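Local coordinates for glucan-binding protein C, GbpC (Streptococcus mutans UA159, PDB 5UQZ) that probably binds glucan and mediates both sucrose-independent and sucrose-dependent adherence; this piece holds its calcium-binding beta-supersandwich, at residues A[28-33]-A[268-273]. Residues are numbered along the deposited sequence; the frame is centred on the assembly and turned at random.
Sequences YQSDVK and QYKANG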
loop_
_atom_site.group_PDB
_atom_site.type_symbol
_atom_site.label_atom_id
_atom_site.label_comp_id
_atom_site.label_asym_id
_atom_site.label_seq_id
_atom_site.Cartn_x
_atom_site.Cartn_y
_atom_site.Cartn_z
ATOM N N TYR A 28 -12.940 -16.110 18.875
ATOM C CA TYR A 28 -14.307 -15.750 18.518
ATOM C C TYR A 28 -14.636 -14.318 18.951
ATOM O O TYR A 28 -15.168 -13.534 18.153
ATOM C CB TYR A 28 -15.274 -16.765 19.134
ATOM C CG TYR A 28 -16.682 -16.278 19.245
ATOM C CD1 TYR A 28 -17.482 -16.210 18.102
ATOM C CD2 TYR A 28 -17.219 -15.849 20.454
ATOM C CE1 TYR A 28 -18.776 -15.747 18.158
ATOM C CE2 TYR A 28 -18.526 -15.377 20.515
ATOM C CZ TYR A 28 -19.294 -15.330 19.358
ATOM O OH TYR A 28 -20.584 -14.874 19.386
ATOM N N GLN A 29 -14.292 -13.941 20.188
ATOM C CA GLN A 29 -14.567 -12.572 20.623
ATOM C C GLN A 29 -13.870 -11.563 19.719
ATOM O O GLN A 29 -14.450 -10.527 19.360
ATOM C CB GLN A 29 -14.103 -12.378 22.055
ATOM C CG GLN A 29 -14.934 -13.189 23.054
ATOM C CD GLN A 29 -14.451 -12.990 24.445
ATOM O OE1 GLN A 29 -13.271 -13.215 24.752
ATOM N NE2 GLN A 29 -15.345 -12.545 25.309
ATOM N N SER A 30 -12.615 -11.833 19.363
ATOM C CA SER A 30 -11.874 -10.943 18.467
ATOM C C SER A 30 -12.525 -10.909 17.090
ATOM O O SER A 30 -12.660 -9.835 16.467
ATOM C CB SER A 30 -10.429 -11.450 18.363
ATOM O OG SER A 30 -9.702 -10.713 17.380
ATOM N N ASP A 31 -12.883 -12.088 16.571
ATOM C CA ASP A 31 -13.506 -12.171 15.254
ATOM C C ASP A 31 -14.844 -11.437 15.202
ATOM O O ASP A 31 -15.185 -10.853 14.166
ATOM C CB ASP A 31 -13.744 -13.627 14.864
ATOM C CG ASP A 31 -12.467 -14.379 14.508
ATOM O OD1 ASP A 31 -11.412 -13.740 14.334
ATOM O OD2 ASP A 31 -12.518 -15.631 14.390
ATOM N N VAL A 32 -15.638 -11.483 16.275
ATOM C CA VAL A 32 -16.922 -10.786 16.274
ATOM C C VAL A 32 -16.695 -9.295 16.125
ATOM O O VAL A 32 -17.414 -8.623 15.385
ATOM C CB VAL A 32 -17.746 -11.102 17.534
ATOM C CG1 VAL A 32 -18.915 -10.107 17.704
ATOM C CG2 VAL A 32 -18.258 -12.516 17.500
ATOM N N LYS A 33 -15.690 -8.754 16.815
ATOM C CA LYS A 33 -15.444 -7.325 16.688
ATOM C C LYS A 33 -15.010 -6.969 15.278
ATOM O O LYS A 33 -15.428 -5.934 14.726
ATOM C CB LYS A 33 -14.386 -6.911 17.712
ATOM C CG LYS A 33 -14.960 -6.861 19.117
ATOM C CD LYS A 33 -13.949 -6.485 20.107
ATOM C CE LYS A 33 -12.917 -7.524 20.116
ATOM N NZ LYS A 33 -11.552 -6.945 20.230
ATOM N N GLN A 268 -2.191 0.135 12.675
ATOM C CA GLN A 268 -1.390 -1.059 12.418
ATOM C C GLN A 268 -1.554 -2.158 13.468
ATOM O O GLN A 268 -1.451 -3.345 13.119
ATOM C CB GLN A 268 0.100 -0.671 12.400
ATOM C CG GLN A 268 1.009 -1.754 11.824
ATOM C CD GLN A 268 0.969 -1.803 10.296
ATOM O OE1 GLN A 268 0.742 -0.792 9.641
ATOM N NE2 GLN A 268 1.178 -2.977 9.728
ATOM N N TYR A 269 -1.763 -1.799 14.741
ATOM C CA TYR A 269 -1.816 -2.782 15.825
ATOM C C TYR A 269 -3.078 -2.600 16.634
ATOM O O TYR A 269 -3.340 -1.509 17.151
ATOM C CB TYR A 269 -0.587 -2.574 16.766
ATOM C CG TYR A 269 0.704 -2.946 16.052
ATOM C CD1 TYR A 269 1.020 -4.281 15.799
ATOM C CD2 TYR A 269 1.577 -1.958 15.584
ATOM C CE1 TYR A 269 2.153 -4.628 15.064
ATOM C CE2 TYR A 269 2.729 -2.302 14.866
ATOM C CZ TYR A 269 2.994 -3.626 14.601
ATOM O OH TYR A 269 4.113 -3.978 13.883
ATOM N N LYS A 270 -3.827 -3.693 16.787
ATOM C CA LYS A 270 -4.948 -3.677 17.721
ATOM C C LYS A 270 -4.488 -3.255 19.112
ATOM O O LYS A 270 -5.240 -2.609 19.845
ATOM C CB LYS A 270 -5.602 -5.057 17.769
ATOM C CG LYS A 270 -6.287 -5.428 16.463
ATOM C CD LYS A 270 -7.021 -6.752 16.683
ATOM C CE LYS A 270 -7.679 -7.275 15.463
ATOM N NZ LYS A 270 -8.431 -8.525 15.913
ATOM N N ALA A 271 -3.266 -3.624 19.509
ATOM C CA ALA A 271 -2.767 -3.244 20.831
ATOM C C ALA A 271 -2.674 -1.738 20.989
ATOM O O ALA A 271 -2.644 -1.229 22.118
ATOM C CB ALA A 271 -1.382 -3.855 21.071
ATOM N N ASN A 272 -2.616 -1.007 19.878
ATOM C CA ASN A 272 -2.560 0.446 19.896
ATOM C C ASN A 272 -3.897 1.062 19.515
ATOM O O ASN A 272 -3.956 2.248 19.225
ATOM C CB ASN A 272 -1.472 0.973 18.945
ATOM C CG ASN A 272 -0.094 0.584 19.391
ATOM O OD1 ASN A 272 0.133 0.289 20.580
ATOM N ND2 ASN A 272 0.858 0.599 18.453
ATOM N N GLY A 273 -4.979 0.271 19.489
ATOM C CA GLY A 273 -6.288 0.795 19.196
ATOM C C GLY A 273 -6.796 0.545 17.788
ATOM O O GLY A 273 -7.945 0.879 17.503
HETATM O O HOH W 1 -10.844 -7.744 17.195
#
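The long helix 3-51, predicted to be coiled coil over residues 18-45, meets a surface loop of the beta-supersandwich of this glucan-binding protein where S30 faces K270. A single lysine side chain spans the gap between them: the backbones stay well apart, with the CA atoms of S30 and K270 10.1 Å from each other. K270 leaves a short 3-10 turn with CG opposite its carbonyl carbon (chi1 -67°), and every later torsion is extended, so the straight chain carries its ammonium group right up to the helix. There NZ lies 2.9 Å from S30 OG, but the angle is poor for a hydrogen bond, and the hydrogen-bonded link between the two segments is a bridging water. This water accepts from K270 NZ at 2.8 Å and donates to the carbonyl O of S30 at 2.9 Å. Three residues after S30, K33 adds a third connection, its NZ donating to the same water over 3.2 Å. The water thus joins two lysines to a helix carbonyl, with K33 NZ and K270 NZ 5.6 Å apart. Beside it, the direct and strongest tie of K270 NZ is to E34, the residue after K33, whose carboxylate forms a salt bridge with it and probably offsets the like charges. Only 70 Å² is buried between the two segments, as befits a polar contact at the surface. On the loop side, the backbone N of K270 is held by N277, while Q268 and Y269 both bond to D279 and Q268 also reaches N226, a calcium ligand. The loop linking strands 260-263 and 303-306 rests against strand 227-230, Q268 on W228 and Y269 on T230, and reaches helix 3-51 through K270; within the same turns of that helix, Y28 and D31 touch P345 in the region after the last strand.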